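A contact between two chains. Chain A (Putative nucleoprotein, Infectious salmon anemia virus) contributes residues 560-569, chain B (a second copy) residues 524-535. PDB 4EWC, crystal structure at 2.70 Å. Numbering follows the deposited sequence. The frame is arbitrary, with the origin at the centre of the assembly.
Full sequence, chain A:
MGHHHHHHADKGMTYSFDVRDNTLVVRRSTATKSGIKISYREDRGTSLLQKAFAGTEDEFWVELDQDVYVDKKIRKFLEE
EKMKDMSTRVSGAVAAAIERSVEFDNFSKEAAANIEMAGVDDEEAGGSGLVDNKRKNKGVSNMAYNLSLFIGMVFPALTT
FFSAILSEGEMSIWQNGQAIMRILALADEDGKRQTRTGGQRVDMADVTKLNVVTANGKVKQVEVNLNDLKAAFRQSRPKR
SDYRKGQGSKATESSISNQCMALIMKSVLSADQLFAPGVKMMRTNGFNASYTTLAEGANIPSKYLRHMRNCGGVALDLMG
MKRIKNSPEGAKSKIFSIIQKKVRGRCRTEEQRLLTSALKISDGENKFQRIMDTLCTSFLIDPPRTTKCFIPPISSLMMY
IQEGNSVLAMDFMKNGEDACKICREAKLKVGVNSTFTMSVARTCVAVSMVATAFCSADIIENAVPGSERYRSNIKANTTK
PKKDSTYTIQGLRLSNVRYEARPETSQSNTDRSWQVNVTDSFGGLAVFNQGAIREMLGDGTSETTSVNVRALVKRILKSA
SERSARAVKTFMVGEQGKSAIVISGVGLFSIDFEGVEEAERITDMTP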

# COMPACT_ATOMS: atom_id res chain seq x y z
N ALA A 560 0.04 21.08 7.89
CA ALA A 560 0.47 19.89 7.18
C ALA A 560 0.86 18.80 8.16
O ALA A 560 0.35 17.67 8.08
CB ALA A 560 1.66 20.22 6.30
N SER A 561 1.76 19.13 9.08
CA SER A 561 2.26 18.12 10.01
C SER A 561 1.14 17.65 10.92
O SER A 561 1.04 16.46 11.23
CB SER A 561 3.43 18.65 10.83
OG SER A 561 4.08 17.57 11.48
N GLU A 562 0.30 18.59 11.33
CA GLU A 562 -0.83 18.27 12.20
C GLU A 562 -1.75 17.25 11.53
O GLU A 562 -2.22 16.29 12.15
CB GLU A 562 -1.61 19.54 12.56
N ARG A 563 -1.97 17.44 10.23
CA ARG A 563 -2.82 16.54 9.47
C ARG A 563 -2.19 15.20 9.07
O ARG A 563 -2.88 14.18 9.06
CB ARG A 563 -3.32 17.26 8.23
CG ARG A 563 -4.56 18.07 8.50
CD ARG A 563 -5.28 18.37 7.20
NE ARG A 563 -4.97 19.71 6.74
CZ ARG A 563 -5.08 20.10 5.48
NH1 ARG A 563 -5.47 19.23 4.56
NH2 ARG A 563 -4.77 21.34 5.14
N SER A 564 -0.90 15.20 8.72
CA SER A 564 -0.25 13.96 8.27
C SER A 564 -0.04 12.93 9.39
O SER A 564 0.35 11.79 9.13
CB SER A 564 1.08 14.25 7.55
OG SER A 564 2.03 14.83 8.42
N ALA A 565 -0.31 13.35 10.63
CA ALA A 565 -0.06 12.51 11.80
C ALA A 565 -1.06 11.36 11.93
O ALA A 565 -0.76 10.34 12.55
CB ALA A 565 -0.09 13.36 13.06
N ARG A 566 -2.23 11.53 11.35
CA ARG A 566 -3.29 10.54 11.48
C ARG A 566 -3.46 9.82 10.15
O ARG A 566 -3.56 10.46 9.11
CB ARG A 566 -4.60 11.21 11.93
N ALA A 567 -3.48 8.49 10.18
CA ALA A 567 -3.63 7.70 8.95
C ALA A 567 -5.01 7.91 8.32
O ALA A 567 -6.02 7.92 9.01
CB ALA A 567 -3.39 6.21 9.24
N VAL A 568 -5.05 8.10 7.01
CA VAL A 568 -6.30 8.42 6.32
C VAL A 568 -6.98 7.18 5.80
O VAL A 568 -6.41 6.41 5.01
CB VAL A 568 -6.04 9.34 5.13
CG1 VAL A 568 -7.35 9.70 4.45
CG2 VAL A 568 -5.26 10.58 5.56
N LYS A 569 -8.22 6.95 6.21
CA LYS A 569 -8.90 5.77 5.72
C LYS A 569 -10.14 6.07 4.90
O LYS A 569 -10.73 7.13 5.02
CB LYS A 569 -9.20 4.79 6.87
CG LYS A 569 -10.35 5.16 7.75
CD LYS A 569 -10.73 3.92 8.57
CE LYS A 569 -11.73 4.26 9.67
NZ LYS A 569 -12.16 3.01 10.37
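Chain B, residues 524-535: GLAVFNQGAIRE

Chain B approaches chain A as a short strand, 526-528, followed by a helix that starts at Q530(B) and runs on past E535(B). The two pieces are joined at N529(B). L525(B) and V527(B) reach V568(A), beyond the turn, while F528(B) and the chain B helix pack against A560(A), S561(A) and S564(A). The two helices run almost exactly antiparallel, with 176° between their N-to-C directions, and their axes come no closer than 10.3 Å. At that spacing the backbones stay apart and side chains fill the gap. The register agrees with the opposed directions: S564(A) lies nearest Q530(B), CA to CA 6.4 Å, and V568(A) nearest V527(B), CA to CA 7.5 Å. Moving forward along chain A means moving backward along chain B.

The first rule concerns how the chain B helix starts. N529(B) points its CA-to-CB bond away from chain A; its OD1 caps its own helix, while ND2 is bonded elsewhere in the structure. In the cap, A532(B) N donates to N529(B) OD1 at 2.9 Å. Behind it the regular helical bonds set in, with I533(B) N to N529(B) O at 3.0 Å and R534(B) N to Q530(B) O at 2.9 Å. The first residue of the helix, Q530(B), points its CA-to-CB bond toward chain A.

The apolar contacts fall into two patches. In one, A560(A) CB sits 4.2 Å from F528(B) CE1 and 4.4 Å from I533(B) CG2, so a methyl group meets both the residue before the cap and one a turn into the helix. F528(B) starts sideways, and with chi1 at p its ring end comes nearer to chain A. The ring presents its edge to the carbonyl of A560(A), with F528(B) CZ 3.8 Å from A560(A) O, while S564(A) CB lies 4.2 Å from F528(B) CE1. In the second patch V568(A), chi1 t, uses both of its methyls: V568(A) CG2 is 3.8 Å from V527(B) CG2, and V568(A) CG1 is 3.9 Å from L525(B) CD2. One branched side chain thereby meets two residues of alternate position in an extended backbone.

Polar side chains also pack across the contact, chiefly Q530(B): with chi1 t and chi2 p, its amide end reaches A560(A) and S561(A). Q530(B) OE1 is 3.5 Å from A560(A) CB, and Q530(B) NE2 packs 3.2 Å from S561(A) CB. S564(A), chi1 p, places its hydroxyl against the same side chain, with S564(A) OG 3.4 Å from Q530(B) CB. R534(B), one turn further on, brings the edge of its guanidinium to S561(A), R534(B) NH2 to S561(A) CB 3.7 Å. The one hydrogen bond across the stretches, S564(A) OG to Q530(B) OE1 at 3.5 Å, is weak, and acceptors within chain A are also in reach of that proton.

For a designer, the lesson is economy: small residues of chain A, A560(A), S561(A) and S564(A), receive longer side chains from the other copy.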

# COMPACT_ATOMS: atom_id res chain seq x y z
N GLY B 524 -10.71 15.37 -4.15
CA GLY B 524 -11.10 16.29 -3.11
C GLY B 524 -10.12 16.31 -1.97
O GLY B 524 -9.91 17.33 -1.32
N LEU B 525 -9.49 15.17 -1.74
CA LEU B 525 -8.67 14.96 -0.57
C LEU B 525 -7.29 14.50 -1.03
O LEU B 525 -7.15 13.71 -1.96
CB LEU B 525 -9.33 13.89 0.27
CG LEU B 525 -8.66 13.48 1.57
CD1 LEU B 525 -8.96 14.51 2.63
CD2 LEU B 525 -9.17 12.13 1.98
N ALA B 526 -6.24 14.98 -0.40
CA ALA B 526 -4.92 14.52 -0.77
C ALA B 526 -4.18 13.88 0.39
O ALA B 526 -4.31 14.31 1.53
CB ALA B 526 -4.11 15.64 -1.38
N VAL B 527 -3.44 12.81 0.10
CA VAL B 527 -2.50 12.27 1.06
C VAL B 527 -1.12 12.57 0.51
O VAL B 527 -0.88 12.46 -0.68
CB VAL B 527 -2.69 10.76 1.33
CG1 VAL B 527 -1.56 10.20 2.21
CG2 VAL B 527 -4.00 10.52 2.00
N PHE B 528 -0.22 12.98 1.39
CA PHE B 528 1.06 13.50 0.93
C PHE B 528 2.21 13.12 1.86
O PHE B 528 1.99 12.77 3.02
CB PHE B 528 0.93 15.02 0.80
CG PHE B 528 0.48 15.68 2.05
CD1 PHE B 528 1.40 16.09 3.01
CD2 PHE B 528 -0.87 15.90 2.28
CE1 PHE B 528 0.98 16.70 4.17
CE2 PHE B 528 -1.29 16.51 3.44
CZ PHE B 528 -0.37 16.90 4.39
N ASN B 529 3.44 13.16 1.34
CA ASN B 529 4.64 12.86 2.12
C ASN B 529 5.08 14.09 2.93
O ASN B 529 5.65 15.04 2.38
CB ASN B 529 5.75 12.43 1.18
CG ASN B 529 7.04 12.06 1.91
OD1 ASN B 529 7.56 12.84 2.71
ND2 ASN B 529 7.56 10.87 1.61
N GLN B 530 4.82 14.06 4.23
CA GLN B 530 5.16 15.17 5.12
C GLN B 530 6.59 15.69 4.94
O GLN B 530 6.78 16.87 4.63
CB GLN B 530 4.88 14.77 6.58
CG GLN B 530 5.24 15.82 7.63
CD GLN B 530 4.58 17.18 7.39
OE1 GLN B 530 3.64 17.30 6.60
NE2 GLN B 530 5.07 18.20 8.09
N GLY B 531 7.58 14.82 5.11
CA GLY B 531 8.97 15.17 4.92
C GLY B 531 9.27 15.95 3.65
O GLY B 531 10.00 16.93 3.68
N ALA B 532 8.69 15.53 2.53
CA ALA B 532 8.89 16.21 1.25
C ALA B 532 8.23 17.60 1.23
O ALA B 532 8.78 18.56 0.70
CB ALA B 532 8.36 15.34 0.09
N ILE B 533 7.05 17.67 1.82
CA ILE B 533 6.28 18.90 1.85
C ILE B 533 6.98 19.94 2.73
O ILE B 533 6.89 21.14 2.48
CB ILE B 533 4.84 18.63 2.37
CG1 ILE B 533 4.05 17.75 1.38
CG2 ILE B 533 4.11 19.93 2.67
CD1 ILE B 533 3.64 18.45 0.09
N ARG B 534 7.69 19.45 3.74
CA ARG B 534 8.37 20.32 4.67
C ARG B 534 9.65 20.87 4.03
O ARG B 534 10.00 22.06 4.21
CB ARG B 534 8.70 19.56 5.96
CG ARG B 534 9.62 20.32 6.92
CD ARG B 534 9.81 19.59 8.24
NE ARG B 534 8.54 19.40 8.93
CZ ARG B 534 8.03 20.26 9.81
NH1 ARG B 534 8.69 21.37 10.10
NH2 ARG B 534 6.87 20.00 10.40
N GLU B 535 10.33 20.02 3.27
CA GLU B 535 11.49 20.44 2.50
C GLU B 535 11.11 21.46 1.45
O GLU B 535 11.78 22.48 1.30
CB GLU B 535 12.15 19.24 1.82
CG GLU B 535 12.79 18.30 2.81
CD GLU B 535 13.60 17.22 2.15
OE1 GLU B 535 13.43 17.00 0.93
OE2 GLU B 535 14.42 16.59 2.86